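Long-range contact in transcriptional activator of comK gene (Bacillus halodurans, PDB 2HQB), which probably activates expression of the competence gene comK, and belongs to the BMP family of membrane lipoproteins related to substrate-binding proteins: residues 200-213 against 217-229. Residues are numbered along the deposited sequence; the frame is centred on the assembly and turned at random.
Sequences IKDQGDFAIGYVGD and LGGSTILTSTVQH
Leu223 lays its CD2 methyl over one face of the Phe206 ring, 3.5 Å from CD2 to the ring centroid and 21° off the normal, a CH-pi contact; Ser220 O and Thr221 O approach the ring obliquely. Thr226 OG1 comes obliquely to the Tyr210 ring, which has Val211 CG2 over one face, offset toward the rim. With CG anti to its carbonyl carbon (chi1 -74°), Phe206 brings its ring face under CD2, and the two side chains cross at about a right angle. Replacing Phe206 by alanine is likely to leave Leu223 CD2 without its aromatic face and open a gap beside Val268. Next along, Ile208 sets CD1 against Leu223 CB and CG2 against Thr226 CG2. Parallel strands 206-211 and 222-228 are joined by backbone bonds: Ala207 N gives a nearly straight one (176°) to Thr221 O at 2.8 Å. Thr226 OG1 is hydrogen-bonded to Tyr186 OH, from strand 184-186 on the far side of 206-211. In mid-strand, Ser225 OG donates to Asp213 O at 2.6 Å from above the carbonyl plane. Backbone bonds thus set the pairing in one lobe's mixed sheet, consistent with a type I periplasmic-binding-protein fold, while the serine hydroxyl holds the chain leaving 206-211 against the second strand.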
ATOM      1  N   ILE A 200       3.764  17.836 -10.453  1.00 53.36           N
ATOM      2  CA  ILE A 200       2.416  17.911 -10.996  1.00 49.56           C
ATOM      3  C   ILE A 200       1.748  19.162 -10.457  1.00 53.32           C
ATOM      4  O   ILE A 200       1.345  20.025 -11.222  1.00 52.67           O
ATOM      5  CB  ILE A 200       1.602  16.689 -10.591  1.00 41.45           C
ATOM      6  CG1 ILE A 200       2.246  15.438 -11.203  1.00 44.02           C
ATOM      7  CG2 ILE A 200       0.173  16.858 -11.023  1.00 36.09           C
ATOM      8  CD1 ILE A 200       1.715  14.138 -10.686  1.00 41.81           C
ATOM      9  N   LYS A 201       1.642  19.270  -9.134  1.00 58.13           N
ATOM     10  CA  LYS A 201       1.011  20.436  -8.523  1.00 60.59           C
ATOM     11  C   LYS A 201       1.566  21.682  -9.227  1.00 63.90           C
ATOM     12  O   LYS A 201       0.838  22.637  -9.531  1.00 64.53           O
ATOM     13  CB  LYS A 201       1.323  20.484  -7.026  1.00 63.12           C
ATOM     14  CG  LYS A 201       0.549  21.567  -6.258  1.00 72.07           C
ATOM     15  CD  LYS A 201       1.156  21.834  -4.889  1.00 79.26           C
ATOM     16  CE  LYS A 201       0.080  21.896  -3.803  1.00 88.19           C
ATOM     17  NZ  LYS A 201       0.689  22.033  -2.430  1.00 92.19           N
ATOM     18  N   ASP A 202       2.868  21.648  -9.483  1.00 64.60           N
ATOM     19  CA  ASP A 202       3.565  22.727 -10.165  1.00 63.82           C
ATOM     20  C   ASP A 202       2.936  22.910 -11.554  1.00 62.83           C
ATOM     21  O   ASP A 202       2.381  23.955 -11.840  1.00 65.93           O
ATOM     22  CB  ASP A 202       5.053  22.366 -10.253  1.00 70.48           C
ATOM     23  CG  ASP A 202       5.796  23.126 -11.342  1.00 87.43           C
ATOM     24  OD1 ASP A 202       5.363  23.093 -12.525  1.00 89.58           O
ATOM     25  OD2 ASP A 202       6.843  23.736 -11.014  1.00 93.71           O
ATOM     26  N   GLN A 203       3.012  21.894 -12.410  1.00 61.64           N
ATOM     27  CA  GLN A 203       2.435  21.975 -13.746  1.00 55.68           C
ATOM     28  C   GLN A 203       0.972  22.306 -13.689  1.00 51.28           C
ATOM     29  O   GLN A 203       0.412  22.739 -14.659  1.00 56.28           O
ATOM     30  CB  GLN A 203       2.559  20.651 -14.498  1.00 61.57           C
ATOM     31  CG  GLN A 203       3.965  20.218 -14.773  1.00 81.30           C
ATOM     32  CD  GLN A 203       4.728  21.262 -15.538  1.00 91.56           C
ATOM     33  OE1 GLN A 203       4.130  22.119 -16.200  1.00 96.13           O
ATOM     34  NE2 GLN A 203       6.055  21.196 -15.471  1.00 96.34           N
ATOM     35  N   GLY A 204       0.324  22.081 -12.567  1.00 51.31           N
ATOM     36  CA  GLY A 204      -1.088  22.391 -12.526  1.00 52.00           C
ATOM     37  C   GLY A 204      -1.967  21.246 -12.987  1.00 56.66           C
ATOM     38  O   GLY A 204      -3.146  21.430 -13.306  1.00 56.79           O
ATOM     39  N   ASP A 205      -1.404  20.048 -13.036  1.00 60.13           N
ATOM     40  CA  ASP A 205      -2.202  18.896 -13.427  1.00 64.67           C
ATOM     41  C   ASP A 205      -2.780  18.219 -12.161  1.00 64.17           C
ATOM     42  O   ASP A 205      -2.541  18.675 -11.034  1.00 67.53           O
ATOM     43  CB  ASP A 205      -1.347  17.925 -14.260  1.00 68.19           C
ATOM     44  CG  ASP A 205      -1.259  18.338 -15.742  1.00 77.46           C
ATOM     45  OD1 ASP A 205      -2.336  18.487 -16.358  1.00 83.03           O
ATOM     46  OD2 ASP A 205      -0.139  18.507 -16.292  1.00 71.96           O
ATOM     47  N   PHE A 206      -3.555  17.157 -12.355  1.00 60.64           N
ATOM     48  CA  PHE A 206      -4.166  16.394 -11.258  1.00 56.54           C
ATOM     49  C   PHE A 206      -3.453  15.065 -10.983  1.00 50.43           C
ATOM     50  O   PHE A 206      -2.969  14.404 -11.893  1.00 48.38           O
ATOM     51  CB  PHE A 206      -5.633  16.092 -11.585  1.00 57.49           C
ATOM     52  CG  PHE A 206      -6.534  17.278 -11.453  1.00 64.14           C
ATOM     53  CD1 PHE A 206      -7.677  17.388 -12.233  1.00 64.22           C
ATOM     54  CD2 PHE A 206      -6.265  18.269 -10.518  1.00 70.19           C
ATOM     55  CE1 PHE A 206      -8.538  18.464 -12.081  1.00 53.96           C
ATOM     56  CE2 PHE A 206      -7.126  19.348 -10.360  1.00 73.73           C
ATOM     57  CZ  PHE A 206      -8.263  19.439 -11.148  1.00 64.24           C
ATOM     58  N   ALA A 207      -3.380  14.669  -9.723  1.00 47.50           N
ATOM     59  CA  ALA A 207      -2.751  13.399  -9.438  1.00 45.93           C
ATOM     60  C   ALA A 207      -3.645  12.539  -8.558  1.00 46.26           C
ATOM     61  O   ALA A 207      -4.653  13.019  -8.037  1.00 43.20           O
ATOM     62  CB  ALA A 207      -1.424  13.625  -8.771  1.00 36.35           C
ATOM     63  N   ILE A 208      -3.299  11.256  -8.447  1.00 50.14           N
ATOM     64  CA  ILE A 208      -4.010  10.324  -7.556  1.00 51.56           C
ATOM     65  C   ILE A 208      -2.999   9.885  -6.479  1.00 50.00           C
ATOM     66  O   ILE A 208      -1.900   9.424  -6.808  1.00 47.87           O
ATOM     67  CB  ILE A 208      -4.523   9.034  -8.271  1.00 52.32           C
ATOM     68  CG1 ILE A 208      -5.558   9.377  -9.347  1.00 51.09           C
ATOM     69  CG2 ILE A 208      -5.180   8.111  -7.246  1.00 46.76           C
ATOM     70  CD1 ILE A 208      -6.739  10.125  -8.829  1.00 53.71           C
ATOM     71  N   GLY A 209      -3.359  10.051  -5.205  1.00 47.66           N
ATOM     72  CA  GLY A 209      -2.474   9.644  -4.122  1.00 46.60           C
ATOM     73  C   GLY A 209      -2.145   8.147  -4.093  1.00 46.73           C
ATOM     74  O   GLY A 209      -2.940   7.299  -4.514  1.00 45.09           O
ATOM     75  N   TYR A 210      -0.969   7.818  -3.568  1.00 49.31           N
ATOM     76  CA  TYR A 210      -0.527   6.433  -3.493  1.00 50.44           C
ATOM     77  C   TYR A 210      -0.208   5.940  -2.079  1.00 50.08           C
ATOM     78  O   TYR A 210       0.639   6.512  -1.400  1.00 49.61           O
ATOM     79  CB  TYR A 210       0.720   6.238  -4.362  1.00 42.40           C
ATOM     80  CG  TYR A 210       1.038   4.788  -4.596  1.00 35.38           C
ATOM     81  CD1 TYR A 210       0.141   3.977  -5.320  1.00 27.21           C
ATOM     82  CD2 TYR A 210       2.217   4.213  -4.096  1.00 20.66           C
ATOM     83  CE1 TYR A 210       0.400   2.635  -5.550  1.00 19.96           C
ATOM     84  CE2 TYR A 210       2.494   2.850  -4.312  1.00 33.45           C
ATOM     85  CZ  TYR A 210       1.568   2.066  -5.047  1.00 39.44           C
ATOM     86  OH  TYR A 210       1.784   0.714  -5.263  1.00 34.91           O
ATOM     87  N   VAL A 211      -0.872   4.862  -1.667  1.00 50.32           N
ATOM     88  CA  VAL A 211      -0.674   4.226  -0.361  1.00 45.84           C
ATOM     89  C   VAL A 211      -0.958   5.104   0.848  1.00 46.92           C
ATOM     90  O   VAL A 211      -1.141   4.592   1.935  1.00 53.51           O
ATOM     91  CB  VAL A 211       0.748   3.628  -0.262  1.00 38.55           C
ATOM     92  CG1 VAL A 211       0.958   2.976   1.051  1.00 33.99           C
ATOM     93  CG2 VAL A 211       0.944   2.580  -1.369  1.00 31.11           C
ATOM     94  N   GLY A 212      -1.031   6.420   0.662  1.00 46.08           N
ATOM     95  CA  GLY A 212      -1.313   7.321   1.767  1.00 36.55           C
ATOM     96  C   GLY A 212      -2.412   8.314   1.404  1.00 44.18           C
ATOM     97  O   GLY A 212      -2.641   8.595   0.240  1.00 44.29           O
ATOM     98  N   ASP A 213      -3.088   8.887   2.392  1.00 54.32           N
ATOM     99  CA  ASP A 213      -4.148   9.839   2.090  1.00 55.58           C
ATOM    100  C   ASP A 213      -3.706  11.005   1.236  1.00 58.49           C
ATOM    101  O   ASP A 213      -4.552  11.664   0.619  1.00 67.69           O
ATOM    102  CB  ASP A 213      -4.786  10.379   3.333  1.00 59.29           C
ATOM    103  CG  ASP A 213      -5.998  11.187   3.021  1.00 62.67           C
ATOM    104  OD1 ASP A 213      -6.938  10.612   2.437  1.00 43.67           O
ATOM    105  OD2 ASP A 213      -6.008  12.396   3.354  1.00 81.70           O
ATOM    106  N   LEU A 217      -0.626  16.537   1.826  1.00 86.55           N
ATOM    107  CA  LEU A 217       0.727  16.609   1.263  1.00 87.23           C
ATOM    108  C   LEU A 217       0.530  16.656  -0.262  1.00 82.12           C
ATOM    109  O   LEU A 217       0.868  15.727  -1.020  1.00 78.46           O
ATOM    110  CB  LEU A 217       1.538  15.381   1.670  1.00 94.57           C
ATOM    111  CG  LEU A 217       3.055  15.536   1.578  1.00101.21           C
ATOM    112  CD1 LEU A 217       3.551  16.559   2.636  1.00 92.55           C
ATOM    113  CD2 LEU A 217       3.702  14.151   1.785  1.00105.34           C
ATOM    114  N   GLY A 218      -0.049  17.781  -0.657  1.00 76.00           N
ATOM    115  CA  GLY A 218      -0.409  18.114  -2.017  1.00 72.77           C
ATOM    116  C   GLY A 218      -1.578  18.974  -1.587  1.00 75.53           C
ATOM    117  O   GLY A 218      -1.506  19.545  -0.493  1.00 84.62           O
ATOM    118  N   GLY A 219      -2.651  19.053  -2.366  1.00 70.51           N
ATOM    119  CA  GLY A 219      -3.772  19.849  -1.919  1.00 70.90           C
ATOM    120  C   GLY A 219      -4.554  20.377  -3.079  1.00 76.01           C
ATOM    121  O   GLY A 219      -4.076  21.272  -3.810  1.00 84.93           O
ATOM    122  N   SER A 220      -5.755  19.819  -3.242  1.00 72.43           N
ATOM    123  CA  SER A 220      -6.662  20.146  -4.346  1.00 72.76           C
ATOM    124  C   SER A 220      -6.072  19.637  -5.674  1.00 75.65           C
ATOM    125  O   SER A 220      -6.738  19.687  -6.702  1.00 82.25           O
ATOM    126  CB  SER A 220      -6.926  21.650  -4.456  1.00 68.89           C
ATOM    127  OG  SER A 220      -6.177  22.226  -5.519  1.00 68.85           O
ATOM    128  N   THR A 221      -4.819  19.174  -5.655  1.00 70.65           N
ATOM    129  CA  THR A 221      -4.162  18.591  -6.832  1.00 60.79           C
ATOM    130  C   THR A 221      -4.421  17.083  -6.724  1.00 61.79           C
ATOM    131  O   THR A 221      -4.453  16.344  -7.716  1.00 57.77           O
ATOM    132  CB  THR A 221      -2.658  18.776  -6.772  1.00 50.65           C
ATOM    133  OG1 THR A 221      -2.332  20.089  -7.189  1.00 60.24           O
ATOM    134  CG2 THR A 221      -1.958  17.788  -7.651  1.00 48.67           C
ATOM    135  N   ILE A 222      -4.587  16.645  -5.477  1.00 60.49           N
ATOM    136  CA  ILE A 222      -4.830  15.254  -5.152  1.00 54.54           C
ATOM    137  C   ILE A 222      -6.325  14.999  -5.202  1.00 51.70           C
ATOM    138  O   ILE A 222      -7.026  15.219  -4.225  1.00 54.83           O
ATOM    139  CB  ILE A 222      -4.256  14.945  -3.756  1.00 48.80           C
ATOM    140  CG1 ILE A 222      -2.762  15.302  -3.748  1.00 55.23           C
ATOM    141  CG2 ILE A 222      -4.405  13.491  -3.424  1.00 44.62           C
ATOM    142  CD1 ILE A 222      -1.904  14.502  -4.727  1.00 43.92           C
ATOM    143  N   LEU A 223      -6.792  14.568  -6.370  1.00 51.65           N
ATOM    144  CA  LEU A 223      -8.190  14.249  -6.625  1.00 54.70           C
ATOM    145  C   LEU A 223      -8.641  13.270  -5.571  1.00 57.25           C
ATOM    146  O   LEU A 223      -9.704  13.418  -4.963  1.00 54.17           O
ATOM    147  CB  LEU A 223      -8.313  13.592  -7.996  1.00 60.88           C
ATOM    148  CG  LEU A 223      -7.600  14.393  -9.089  1.00 63.48           C
ATOM    149  CD1 LEU A 223      -7.663  13.655 -10.418  1.00 59.69           C
ATOM    150  CD2 LEU A 223      -8.246  15.770  -9.189  1.00 64.44           C
ATOM    151  N   THR A 224      -7.803  12.256  -5.382  1.00 59.84           N
ATOM    152  CA  THR A 224      -8.022  11.206  -4.389  1.00 59.17           C
ATOM    153  C   THR A 224      -6.752  10.379  -4.237  1.00 55.68           C
ATOM    154  O   THR A 224      -5.770  10.585  -4.952  1.00 54.91           O
ATOM    155  CB  THR A 224      -9.231  10.323  -4.792  1.00 58.41           C
ATOM    156  OG1 THR A 224     -10.412  11.012  -4.394  1.00 77.16           O
ATOM    157  CG2 THR A 224      -9.232   8.948  -4.115  1.00 51.13           C
ATOM    158  N   SER A 225      -6.778   9.443  -3.300  1.00 51.58           N
ATOM    159  CA  SER A 225      -5.638   8.602  -3.043  1.00 45.04           C
ATOM    160  C   SER A 225      -6.072   7.152  -2.878  1.00 44.78           C
ATOM    161  O   SER A 225      -7.124   6.881  -2.294  1.00 46.23           O
ATOM    162  CB  SER A 225      -4.948   9.113  -1.775  1.00 41.07           C
ATOM    163  OG  SER A 225      -5.346  10.453  -1.525  1.00 53.08           O
ATOM    164  N   THR A 226      -5.279   6.229  -3.423  1.00 40.68           N
ATOM    165  CA  THR A 226      -5.548   4.802  -3.276  1.00 42.68           C
ATOM    166  C   THR A 226      -4.824   4.388  -1.967  1.00 44.63           C
ATOM    167  O   THR A 226      -3.666   4.028  -1.955  1.00 47.92           O
ATOM    168  CB  THR A 226      -5.061   3.973  -4.551  1.00 47.33           C
ATOM    169  OG1 THR A 226      -3.660   4.157  -4.801  1.00 49.08           O
ATOM    170  CG2 THR A 226      -5.819   4.435  -5.788  1.00 45.08           C
ATOM    171  N   VAL A 227      -5.541   4.453  -0.857  1.00 47.01           N
ATOM    172  CA  VAL A 227      -4.977   4.174   0.457  1.00 48.18           C
ATOM    173  C   VAL A 227      -4.933   2.723   0.959  1.00 48.33           C
ATOM    174  O   VAL A 227      -5.902   1.980   0.825  1.00 44.71           O
ATOM    175  CB  VAL A 227      -5.732   5.012   1.494  1.00 48.39           C
ATOM    176  CG1 VAL A 227      -5.042   4.954   2.839  1.00 49.60           C
ATOM    177  CG2 VAL A 227      -5.850   6.428   0.993  1.00 42.65           C
ATOM    178  N   GLN A 228      -3.790   2.340   1.536  1.00 45.72           N
ATOM    179  CA  GLN A 228      -3.614   1.015   2.116  1.00 44.12           C
ATOM    180  C   GLN A 228      -3.280   1.262   3.587  1.00 49.21           C
ATOM    181  O   GLN A 228      -2.256   1.860   3.901  1.00 48.95           O
ATOM    182  CB  GLN A 228      -2.493   0.260   1.407  1.00 39.43           C
ATOM    183  CG  GLN A 228      -2.814   0.022  -0.062  1.00 49.17           C
ATOM    184  CD  GLN A 228      -1.834  -0.908  -0.748  1.00 51.70           C
ATOM    185  OE1 GLN A 228      -0.639  -0.837  -0.509  1.00 54.88           O
ATOM    186  NE2 GLN A 228      -2.340  -1.778  -1.614  1.00 48.78           N
ATOM    187  N   HIS A 229      -4.144   0.809   4.494  1.00 49.06           N
ATOM    188  CA  HIS A 229      -3.927   1.075   5.911  1.00 48.67           C
ATOM    189  C   HIS A 229      -3.069   0.097   6.642  1.00 51.26           C
ATOM    190  O   HIS A 229      -3.574  -0.764   7.368  1.00 55.65           O
ATOM    191  CB  HIS A 229      -5.266   1.206   6.626  1.00 52.28           C
ATOM    192  CG  HIS A 229      -6.192   2.181   5.969  1.00 55.84           C
ATOM    193  ND1 HIS A 229      -6.138   3.538   6.208  1.00 63.05           N
ATOM    194  CD2 HIS A 229      -7.150   2.004   5.031  1.00 52.73           C
ATOM    195  CE1 HIS A 229      -7.025   4.155   5.446  1.00 53.44           C
ATOM    196  NE2 HIS A 229      -7.651   3.247   4.723  1.00 60.64           N
TER